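Local coordinates for protein ferulic acid decarboxylase 1 (Candida dubliniensis, PDB 4ZAD) that probably catalyses the reversible decarboxylation of ferulic, p-coumaric and cinnamic acids to their vinyl derivatives, using a bound prenylated flavin and manganese, at residues L55-F68 with H131-V145. Residues are numbered along the deposited sequence; the frame is centred on the assembly and turned at random.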
# COMPACT_ATOMS: atom_id res chain seq x y z
N LEU A 55 5.42 -37.15 4.20
CA LEU A 55 5.93 -36.69 2.91
C LEU A 55 6.08 -37.89 1.97
O LEU A 55 6.25 -39.02 2.44
CB LEU A 55 7.26 -35.96 3.11
CG LEU A 55 7.21 -34.50 3.57
CD1 LEU A 55 8.63 -33.95 3.80
CD2 LEU A 55 6.48 -33.62 2.58
N LYS A 56 5.99 -37.65 0.65
CA LYS A 56 6.14 -38.74 -0.31
C LYS A 56 7.60 -39.02 -0.46
O LYS A 56 8.36 -38.16 -0.91
CB LYS A 56 5.55 -38.40 -1.70
CG LYS A 56 5.70 -39.56 -2.75
CD LYS A 56 4.94 -39.24 -4.07
CE LYS A 56 5.28 -40.21 -5.25
NZ LYS A 56 6.22 -39.61 -6.30
N GLN A 57 7.97 -40.26 -0.13
CA GLN A 57 9.36 -40.66 0.00
C GLN A 57 9.89 -41.41 -1.21
O GLN A 57 9.17 -42.17 -1.88
CB GLN A 57 9.54 -41.49 1.27
CG GLN A 57 9.53 -40.66 2.55
CD GLN A 57 10.90 -40.00 2.87
OE1 GLN A 57 11.66 -39.58 1.96
NE2 GLN A 57 11.20 -39.91 4.17
N ASP A 58 11.17 -41.16 -1.50
CA ASP A 58 11.89 -41.88 -2.51
C ASP A 58 12.22 -43.25 -1.87
O ASP A 58 12.57 -43.30 -0.69
CB ASP A 58 13.15 -41.10 -2.91
CG ASP A 58 13.93 -41.78 -4.02
OD1 ASP A 58 14.58 -42.81 -3.75
OD2 ASP A 58 13.90 -41.28 -5.15
N PRO A 59 12.08 -44.36 -2.63
CA PRO A 59 12.29 -45.67 -2.02
C PRO A 59 13.71 -45.94 -1.53
O PRO A 59 13.86 -46.70 -0.57
CB PRO A 59 11.92 -46.65 -3.14
CG PRO A 59 11.02 -45.87 -4.02
CD PRO A 59 11.63 -44.51 -4.03
N GLU A 60 14.72 -45.32 -2.14
CA GLU A 60 16.13 -45.59 -1.78
C GLU A 60 16.63 -44.78 -0.56
O GLU A 60 17.78 -44.94 -0.13
CB GLU A 60 17.07 -45.44 -3.01
CG GLU A 60 17.15 -46.70 -3.97
CD GLU A 60 17.38 -46.35 -5.50
OE1 GLU A 60 18.51 -45.95 -5.93
OE2 GLU A 60 16.43 -46.51 -6.30
N ASN A 61 15.77 -43.92 0.01
CA ASN A 61 16.10 -43.13 1.22
C ASN A 61 16.55 -44.02 2.37
O ASN A 61 15.82 -44.91 2.79
CB ASN A 61 14.86 -42.34 1.67
CG ASN A 61 15.07 -41.60 2.99
OD1 ASN A 61 16.10 -41.75 3.66
ND2 ASN A 61 14.09 -40.79 3.36
N ILE A 62 17.72 -43.73 2.92
CA ILE A 62 18.39 -44.63 3.87
C ILE A 62 17.73 -44.82 5.27
O ILE A 62 18.06 -45.77 5.99
CB ILE A 62 19.90 -44.21 4.03
CG1 ILE A 62 20.74 -45.41 4.49
CG2 ILE A 62 20.05 -42.98 4.94
CD1 ILE A 62 22.23 -45.19 4.41
N ASP A 63 16.81 -43.95 5.66
CA ASP A 63 16.18 -44.06 6.99
C ASP A 63 14.92 -43.20 6.98
O ASP A 63 14.85 -42.17 7.68
CB ASP A 63 17.16 -43.61 8.10
CG ASP A 63 16.67 -43.93 9.53
OD1 ASP A 63 15.62 -44.60 9.71
OD2 ASP A 63 17.37 -43.51 10.48
N PRO A 64 13.93 -43.57 6.16
CA PRO A 64 12.76 -42.75 5.96
C PRO A 64 11.93 -42.50 7.21
O PRO A 64 11.21 -41.51 7.27
CB PRO A 64 11.91 -43.56 4.96
CG PRO A 64 12.49 -44.92 4.93
CD PRO A 64 13.92 -44.76 5.29
N LYS A 65 12.00 -43.38 8.19
CA LYS A 65 11.18 -43.19 9.38
C LYS A 65 11.71 -42.01 10.19
O LYS A 65 10.99 -41.41 10.97
CB LYS A 65 11.03 -44.49 10.22
CG LYS A 65 12.12 -44.80 11.26
CD LYS A 65 12.25 -46.36 11.50
CE LYS A 65 12.29 -46.77 13.01
NZ LYS A 65 13.69 -46.82 13.60
N ASN A 66 12.98 -41.69 9.96
CA ASN A 66 13.66 -40.57 10.61
C ASN A 66 13.95 -39.34 9.75
O ASN A 66 14.11 -38.26 10.28
CB ASN A 66 14.98 -41.07 11.21
CG ASN A 66 14.80 -41.95 12.41
OD1 ASN A 66 15.56 -42.89 12.61
ND2 ASN A 66 13.80 -41.66 13.22
N LEU A 67 14.05 -39.50 8.43
CA LEU A 67 14.51 -38.43 7.55
C LEU A 67 13.54 -38.17 6.40
O LEU A 67 13.34 -39.08 5.58
CB LEU A 67 15.86 -38.82 6.92
CG LEU A 67 17.03 -38.84 7.89
CD1 LEU A 67 18.29 -39.46 7.26
CD2 LEU A 67 17.26 -37.40 8.33
N PHE A 68 12.90 -37.00 6.35
CA PHE A 68 12.59 -36.13 7.51
C PHE A 68 11.16 -35.64 7.29
O PHE A 68 10.59 -35.83 6.20
CB PHE A 68 13.56 -34.96 7.62
CG PHE A 68 13.93 -34.35 6.31
CD1 PHE A 68 13.06 -33.49 5.67
CD2 PHE A 68 15.14 -34.65 5.72
CE1 PHE A 68 13.38 -32.94 4.43
CE2 PHE A 68 15.49 -34.11 4.50
CZ PHE A 68 14.61 -33.26 3.83
N HIS A 131 22.01 -40.57 15.93
CA HIS A 131 22.25 -41.27 14.66
C HIS A 131 23.25 -40.53 13.78
O HIS A 131 23.27 -39.31 13.71
CB HIS A 131 20.97 -41.45 13.82
CG HIS A 131 19.89 -42.21 14.51
ND1 HIS A 131 18.79 -41.59 15.07
CD2 HIS A 131 19.72 -43.54 14.72
CE1 HIS A 131 18.00 -42.51 15.62
NE2 HIS A 131 18.54 -43.70 15.41
N HIS A 132 24.03 -41.32 13.03
CA HIS A 132 25.12 -40.84 12.18
C HIS A 132 25.08 -41.47 10.80
O HIS A 132 24.71 -42.62 10.66
CB HIS A 132 26.46 -41.16 12.84
CG HIS A 132 26.71 -40.35 14.07
ND1 HIS A 132 26.23 -40.72 15.31
CD2 HIS A 132 27.36 -39.18 14.26
CE1 HIS A 132 26.59 -39.82 16.21
NE2 HIS A 132 27.29 -38.88 15.60
N LEU A 133 25.46 -40.68 9.79
CA LEU A 133 25.70 -41.17 8.45
C LEU A 133 27.09 -40.72 8.01
O LEU A 133 27.45 -39.54 8.20
CB LEU A 133 24.65 -40.63 7.49
CG LEU A 133 23.20 -41.14 7.56
CD1 LEU A 133 22.28 -40.18 6.80
CD2 LEU A 133 23.09 -42.53 6.98
N THR A 134 27.89 -41.64 7.44
CA THR A 134 29.20 -41.30 6.89
C THR A 134 28.98 -40.85 5.47
O THR A 134 27.90 -41.03 4.92
CB THR A 134 30.16 -42.51 6.83
OG1 THR A 134 29.63 -43.49 5.90
CG2 THR A 134 30.39 -43.12 8.23
N LYS A 135 30.03 -40.30 4.87
CA LYS A 135 30.00 -39.82 3.48
C LYS A 135 29.49 -40.87 2.49
O LYS A 135 28.77 -40.54 1.54
CB LYS A 135 31.40 -39.40 3.06
CG LYS A 135 31.50 -38.79 1.67
CD LYS A 135 32.94 -38.38 1.34
CE LYS A 135 33.05 -37.70 -0.03
NZ LYS A 135 34.32 -36.90 -0.15
N GLU A 136 29.89 -42.13 2.71
CA GLU A 136 29.54 -43.24 1.82
C GLU A 136 28.02 -43.46 1.85
O GLU A 136 27.38 -43.61 0.83
CB GLU A 136 30.30 -44.52 2.22
N GLN A 137 27.44 -43.42 3.05
CA GLN A 137 26.01 -43.69 3.25
C GLN A 137 25.13 -42.52 2.81
O GLN A 137 23.91 -42.69 2.65
CB GLN A 137 25.73 -44.01 4.73
CG GLN A 137 26.64 -45.06 5.42
CD GLN A 137 26.31 -45.22 6.91
OE1 GLN A 137 27.14 -44.99 7.80
NE2 GLN A 137 25.07 -45.61 7.18
N ILE A 138 25.71 -41.33 2.63
CA ILE A 138 24.90 -40.14 2.40
C ILE A 138 24.51 -40.08 0.95
O ILE A 138 25.36 -40.29 0.09
CB ILE A 138 25.66 -38.82 2.73
CG1 ILE A 138 25.88 -38.67 4.22
CG2 ILE A 138 24.90 -37.61 2.23
CD1 ILE A 138 27.14 -37.91 4.56
N ASP A 139 23.24 -39.76 0.70
CA ASP A 139 22.71 -39.52 -0.66
C ASP A 139 21.52 -38.55 -0.62
O ASP A 139 20.36 -38.94 -0.42
CB ASP A 139 22.31 -40.83 -1.35
CG ASP A 139 21.99 -40.66 -2.82
OD1 ASP A 139 21.57 -39.56 -3.23
OD2 ASP A 139 22.12 -41.64 -3.57
N LEU A 140 21.84 -37.27 -0.82
CA LEU A 140 20.91 -36.16 -0.64
C LEU A 140 19.78 -36.20 -1.67
O LEU A 140 18.68 -35.68 -1.44
CB LEU A 140 21.68 -34.83 -0.70
CG LEU A 140 22.77 -34.60 0.37
CD1 LEU A 140 23.54 -33.31 0.12
CD2 LEU A 140 22.20 -34.60 1.78
N THR A 141 20.06 -36.84 -2.82
CA THR A 141 19.12 -37.08 -3.93
C THR A 141 17.85 -37.81 -3.46
O THR A 141 16.76 -37.57 -3.99
CB THR A 141 19.89 -37.87 -5.08
OG1 THR A 141 20.91 -37.03 -5.61
CG2 THR A 141 19.00 -38.40 -6.23
N LYS A 142 18.01 -38.68 -2.46
CA LYS A 142 16.92 -39.55 -2.01
C LYS A 142 16.05 -38.99 -0.88
O LYS A 142 14.95 -39.51 -0.63
CB LYS A 142 17.49 -40.92 -1.61
CG LYS A 142 18.39 -41.58 -2.70
CD LYS A 142 17.66 -41.77 -4.03
CE LYS A 142 18.54 -42.42 -5.08
NZ LYS A 142 18.25 -41.99 -6.49
N LEU A 143 16.52 -37.93 -0.24
CA LEU A 143 15.74 -37.26 0.82
C LEU A 143 14.57 -36.44 0.23
O LEU A 143 14.62 -36.02 -0.93
CB LEU A 143 16.66 -36.38 1.67
CG LEU A 143 17.80 -37.14 2.37
CD1 LEU A 143 18.72 -36.17 3.14
CD2 LEU A 143 17.22 -38.18 3.28
N PRO A 144 13.51 -36.22 1.01
CA PRO A 144 12.36 -35.47 0.55
C PRO A 144 12.59 -33.96 0.66
O PRO A 144 11.95 -33.27 1.49
CB PRO A 144 11.26 -35.93 1.48
CG PRO A 144 11.95 -36.18 2.74
CD PRO A 144 13.37 -36.55 2.43
N VAL A 145 13.49 -33.48 -0.19
CA VAL A 145 13.85 -32.08 -0.31
C VAL A 145 12.87 -31.52 -1.30
O VAL A 145 12.66 -32.09 -2.37
CB VAL A 145 15.31 -31.95 -0.83
CG1 VAL A 145 15.72 -30.50 -1.07
CG2 VAL A 145 16.26 -32.63 0.15
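His131, on strand 131-134, meets Asn66, whose side-chain amide lies over one face of the imidazole, where the loop between strands 49-52 and 69-71 of the UbiD N-terminal region packs on the antiparallel sheet of the flavin-binding region. That strand pairs with strand 300-312, whose Tyr312 hydrogen-bonds through OH to Asp63 OD2 and meets the His131 ring. Next, Leu133 and Ile62 pass one another head to tail, Leu133 CD2 lying 3.7 Å from Ile62 CG2, while Leu133 CD1 reaches Leu67 CD1. Beyond the strand, Gln137 takes the far end of Ile62: with CG1 anti to the backbone N (chi1 -156°), Ile62 runs out until CD1 rests 3.7 Å from Gln137 CB.

Lys142 lies against the type I turn from Asp58 to Asn61. Its chain, bent at chi2 (-58°), keeps company with that of Glu60, the two heading in one direction, and puts CD 3.3 Å from Asp58 OD1. The ammonium stops short of a salt bridge, NZ standing 4.0 Å from Glu60 OE1, so any attraction is probably longer-range. Asp58 OD1 is itself used in an Asx turn, taking the Glu60 N-H on its anti side. Leu143 follows, with CD2 touching both Asn61 OD1 and Leu67 CB and with CB against Phe68 CE2.

Pro144, centre of an inverse gamma turn, sits against the Gln57 amide, whose OE1 comes 3.5 Å from Pro144 CG. Asn61 ND2 donates to both Gln57 OE1 and Leu67 O; Gln57 NE2 reaches Leu67 O from the opposite face of its carbonyl plane. The ring of Phe68, a residue preceded by a cis peptide bond, receives Pro144 CD over one face in a CH-pi contact, 3.9 Å from the ring centroid, while Val145 CG2 approaches its edge at CZ, 4.1 Å away.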